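Local atomic coordinates of aminoglycoside N(3)-acetyltransferase III (Serratia marcescens, PDB entry 7LAO), a protein that transfers an acetyl group from acetyl-CoA to the 3-amino group of 2-deoxystreptamine aminoglycosides such as gentamicin, conferring resistance to them. Residues A41-A46 / G100-F105; F105-P110 / S121-G126. All blocks are in the same frame, centred on the assembly; numbering follows the deposited sequence.

Contact 1: A41-A46 / G100-F105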
# COMPACT_ATOMS: atom_id res chain seq x y z
N ALA A 41 -0.20 15.07 -10.89
CA ALA A 41 0.64 14.51 -11.93
C ALA A 41 2.09 14.96 -11.75
O ALA A 41 3.01 14.19 -12.02
CB ALA A 41 0.12 14.93 -13.33
N SER A 42 2.29 16.20 -11.29
CA SER A 42 3.65 16.71 -11.09
C SER A 42 4.32 16.08 -9.90
O SER A 42 5.55 16.00 -9.87
CB SER A 42 3.66 18.22 -10.86
OG SER A 42 3.17 18.89 -11.98
N VAL A 43 3.55 15.66 -8.89
CA VAL A 43 4.16 14.89 -7.82
C VAL A 43 4.72 13.55 -8.36
O VAL A 43 5.83 13.15 -8.02
CB VAL A 43 3.16 14.66 -6.67
CG1 VAL A 43 3.83 13.82 -5.58
CG2 VAL A 43 2.64 16.04 -6.07
N VAL A 44 3.99 12.89 -9.26
CA VAL A 44 4.53 11.66 -9.87
C VAL A 44 5.82 11.95 -10.64
O VAL A 44 6.85 11.25 -10.48
CB VAL A 44 3.46 10.99 -10.75
CG1 VAL A 44 4.06 9.77 -11.57
CG2 VAL A 44 2.27 10.51 -9.87
N SER A 45 5.81 13.02 -11.44
CA SER A 45 6.99 13.48 -12.17
C SER A 45 8.17 13.73 -11.24
O SER A 45 9.30 13.39 -11.56
CB SER A 45 6.65 14.76 -12.93
OG SER A 45 5.52 14.50 -13.74
N ALA A 46 7.93 14.37 -10.11
CA ALA A 46 9.03 14.62 -9.18
C ALA A 46 9.57 13.32 -8.61
O ALA A 46 10.80 13.18 -8.41
CB ALA A 46 8.55 15.50 -8.03
N GLY A 100 -5.36 7.64 -1.31
CA GLY A 100 -4.79 8.86 -1.88
C GLY A 100 -4.98 9.04 -3.38
O GLY A 100 -4.95 8.09 -4.16
N LEU A 101 -5.14 10.30 -3.79
CA LEU A 101 -5.33 10.62 -5.19
C LEU A 101 -4.11 10.29 -6.03
O LEU A 101 -4.22 10.15 -7.26
CB LEU A 101 -5.69 12.10 -5.32
CG LEU A 101 -5.90 12.68 -6.72
CD1 LEU A 101 -6.90 11.82 -7.49
CD2 LEU A 101 -6.33 14.18 -6.68
N LEU A 102 -2.94 10.18 -5.41
CA LEU A 102 -1.72 9.89 -6.14
C LEU A 102 -1.78 8.56 -6.88
O LEU A 102 -1.17 8.42 -7.95
CB LEU A 102 -0.52 9.88 -5.19
CG LEU A 102 0.85 9.89 -5.87
CD1 LEU A 102 0.97 11.22 -6.59
CD2 LEU A 102 1.94 9.77 -4.79
N ASN A 103 -2.45 7.55 -6.33
CA ASN A 103 -2.43 6.25 -7.03
C ASN A 103 -3.11 6.32 -8.40
O ASN A 103 -2.72 5.60 -9.34
CB ASN A 103 -3.06 5.17 -6.15
CG ASN A 103 -2.18 4.84 -4.94
OD1 ASN A 103 -0.96 4.75 -5.08
ND2 ASN A 103 -2.79 4.73 -3.75
N ARG A 104 -4.08 7.21 -8.56
CA ARG A 104 -4.66 7.42 -9.87
C ARG A 104 -3.61 7.92 -10.85
O ARG A 104 -3.61 7.54 -12.01
CB ARG A 104 -5.84 8.38 -9.77
CG ARG A 104 -6.34 8.92 -11.10
CD ARG A 104 -7.53 9.87 -10.91
NE ARG A 104 -7.82 10.54 -12.17
CZ ARG A 104 -8.96 11.16 -12.43
NH1 ARG A 104 -9.91 11.17 -11.52
NH2 ARG A 104 -9.15 11.74 -13.62
N PHE A 105 -2.67 8.75 -10.39
CA PHE A 105 -1.67 9.30 -11.30
C PHE A 105 -0.44 8.42 -11.49
O PHE A 105 0.23 8.52 -12.52
CB PHE A 105 -1.26 10.69 -10.81
CG PHE A 105 -2.37 11.70 -11.01
CD1 PHE A 105 -3.31 11.93 -10.01
CD2 PHE A 105 -2.52 12.35 -12.23
CE1 PHE A 105 -4.35 12.82 -10.21
CE2 PHE A 105 -3.56 13.26 -12.43
CZ PHE A 105 -4.47 13.48 -11.43

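Contact 2: F105-P110 / S121-G126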
# COMPACT_ATOMS: atom_id res chain seq x y z
N PHE A 105 -2.67 8.75 -10.39
CA PHE A 105 -1.67 9.30 -11.30
C PHE A 105 -0.44 8.42 -11.49
O PHE A 105 0.23 8.52 -12.52
CB PHE A 105 -1.26 10.69 -10.81
CG PHE A 105 -2.37 11.70 -11.01
CD1 PHE A 105 -3.31 11.93 -10.01
CD2 PHE A 105 -2.52 12.35 -12.23
CE1 PHE A 105 -4.35 12.82 -10.21
CE2 PHE A 105 -3.56 13.26 -12.43
CZ PHE A 105 -4.47 13.48 -11.43
N LEU A 106 -0.13 7.58 -10.50
CA LEU A 106 0.84 6.52 -10.74
C LEU A 106 0.32 5.59 -11.85
O LEU A 106 1.07 5.23 -12.75
CB LEU A 106 1.10 5.74 -9.45
CG LEU A 106 1.85 6.50 -8.33
CD1 LEU A 106 1.86 5.66 -7.04
CD2 LEU A 106 3.26 6.84 -8.77
N LEU A 107 -0.97 5.25 -11.81
CA LEU A 107 -1.56 4.45 -12.86
C LEU A 107 -1.43 5.11 -14.23
O LEU A 107 -1.24 4.42 -15.24
CB LEU A 107 -3.03 4.16 -12.54
CG LEU A 107 -3.13 3.00 -11.54
CD1 LEU A 107 -4.49 2.94 -10.90
CD2 LEU A 107 -2.81 1.59 -12.20
N GLU A 108 -1.50 6.44 -14.29
CA GLU A 108 -1.39 7.14 -15.57
C GLU A 108 0.06 7.36 -16.02
O GLU A 108 0.27 7.77 -17.17
CB GLU A 108 -2.14 8.49 -15.49
CG GLU A 108 -3.64 8.27 -15.30
CD GLU A 108 -4.44 9.58 -15.15
OE1 GLU A 108 -3.84 10.68 -15.17
OE2 GLU A 108 -5.68 9.49 -14.98
N ALA A 109 1.05 7.01 -15.19
CA ALA A 109 2.46 7.18 -15.51
C ALA A 109 2.86 6.22 -16.63
O ALA A 109 2.23 5.18 -16.77
CB ALA A 109 3.33 6.88 -14.28
N PRO A 110 3.91 6.53 -17.39
CA PRO A 110 4.22 5.71 -18.57
C PRO A 110 4.61 4.29 -18.18
O PRO A 110 5.44 4.07 -17.29
CB PRO A 110 5.35 6.47 -19.27
CG PRO A 110 5.71 7.66 -18.34
CD PRO A 110 4.50 7.88 -17.49
N SER A 121 -5.30 -4.41 -4.84
CA SER A 121 -4.57 -4.06 -6.05
C SER A 121 -3.43 -3.07 -5.81
O SER A 121 -3.57 -2.07 -5.08
CB SER A 121 -5.58 -3.47 -7.05
OG SER A 121 -4.93 -3.08 -8.23
N MET A 122 -2.31 -3.34 -6.45
CA MET A 122 -1.12 -2.51 -6.34
C MET A 122 -0.77 -1.94 -7.70
O MET A 122 -1.00 -2.58 -8.72
CB MET A 122 0.09 -3.31 -5.83
CG MET A 122 -0.17 -4.01 -4.53
SD MET A 122 0.08 -2.90 -3.11
CE MET A 122 -0.46 -4.03 -1.84
N VAL A 123 -0.19 -0.73 -7.73
CA VAL A 123 0.29 -0.13 -8.96
C VAL A 123 1.79 -0.01 -8.80
O VAL A 123 2.28 0.29 -7.70
CB VAL A 123 -0.38 1.25 -9.26
CG1 VAL A 123 -0.20 2.25 -8.03
CG2 VAL A 123 0.22 1.89 -10.48
N ALA A 124 2.53 -0.28 -9.87
CA ALA A 124 4.00 -0.12 -9.89
C ALA A 124 4.47 0.36 -11.26
O ALA A 124 3.87 0.03 -12.30
CB ALA A 124 4.75 -1.40 -9.54
N VAL A 125 5.59 1.10 -11.26
CA VAL A 125 6.08 1.77 -12.47
C VAL A 125 7.58 1.82 -12.42
O VAL A 125 8.14 2.45 -11.50
CB VAL A 125 5.59 3.23 -12.58
CG1 VAL A 125 5.69 3.67 -14.01
CG2 VAL A 125 4.24 3.44 -11.95
N GLY A 126 8.25 1.25 -13.44
CA GLY A 126 9.69 1.15 -13.45
C GLY A 126 10.12 -0.29 -13.73
O GLY A 126 9.29 -1.17 -13.96

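Contact 1: A41-A46 / G100-F105
Leu102 and Phe105, three residues apart on helix 102-108, receive Val44 of helix 40-51 between them in an apolar contact that buries 238 Å². Aliphatic packing comes first. CG2 of Val44 lies 3.6 Å from Leu102 CD1 and 3.7 Å from Phe105 CB, one methyl touching both residues of the other helix. CG of Leu102 is anti to its backbone N (chi1 -168°), and chi2 of 66° then sets CD1, which also meets Val43 CG1 at 4.0 Å; the Val43 and Leu102 side chains cross at about a right angle. The aromatic part is made by Phe105. Its ring turns one face to the backbone of Ala41, whose N sits 3.8 Å above the plane, shifted toward the rim and closest to CD2. Ala41 CB adds a contact to CD2 at 3.9 Å, while Leu101 CG of the ring's own segment lies at the edge, in plane. The side chain of Phe105 also touches Ala40, and Leu30 of helix 30-33 packs on both Val43 and Leu102. This is helix-helix packing within the antibiotic N-acetyltransferase fold, joining helix 40-51, which precedes strand 56-60, to helix 102-108.

Contact 2: F105-P110 / S121-G126
Val123 meets Leu106 and Leu107 with both of its methyls. CG1 stands between the backbone N and the carbonyl carbon (chi1 55°), facing Leu106, whose CB is 4.0 Å from it; these two side chains cross at about a right angle. The Val123 and Leu107 side chains meet at an oblique angle: CG2 comes to 3.5 Å from Leu107 CD2, tighter than usual for two carbons, and also lies 3.9 Å from the backbone C of Leu106. Although the CB of Leu107 points away from the strand, the end of its side chain comes back to cover Val123. Two residues on, Val125 also faces the helix and divides its methyls. CG2 approaches the carbonyl O of Leu106 at 3.7 Å, an oxygen that accepts the backbone bond from Ala109 N. CG1, anti to the backbone N (chi1 -159°), touches Pro110 O at 3.3 Å and Ala109 CB at 4.0 Å, in the segment that follows the helix. Met122 and Ala124 turn to the other face of the sheet. Strand 122-125 lies between strands 113-114 and 56-60, antiparallel to both; Leu106 extends the packing to Leu57 of strand 56-60, and Val44 of helix 40-51 touches Leu106 from the helix layer.

Helix 102-108 takes part in both contacts, and Phe105 belongs to a segment of each, although its ring serves contact 1 alone. Leu102 and Phe105 touch helix 40-51, Leu106 and Leu107 touch strand 122-125, and the two centres lie about 9 Å apart. Val44 bridges them: its CG2 is 3.8 Å from Leu106 N and its CG1 is 4.0 Å from Ala109 CB. A second junction brings Asn103 OD1 to 3.9 Å from Val123 CG1. Arg48 of helix 40-51 also reaches the sheet directly, its NH2 hydrogen-bonded to Val125 O. In sequence, the nearest ends of the paired segments are 54 residues apart in contact 1 and 11 in contact 2, and contact 1 closes before contact 2 begins.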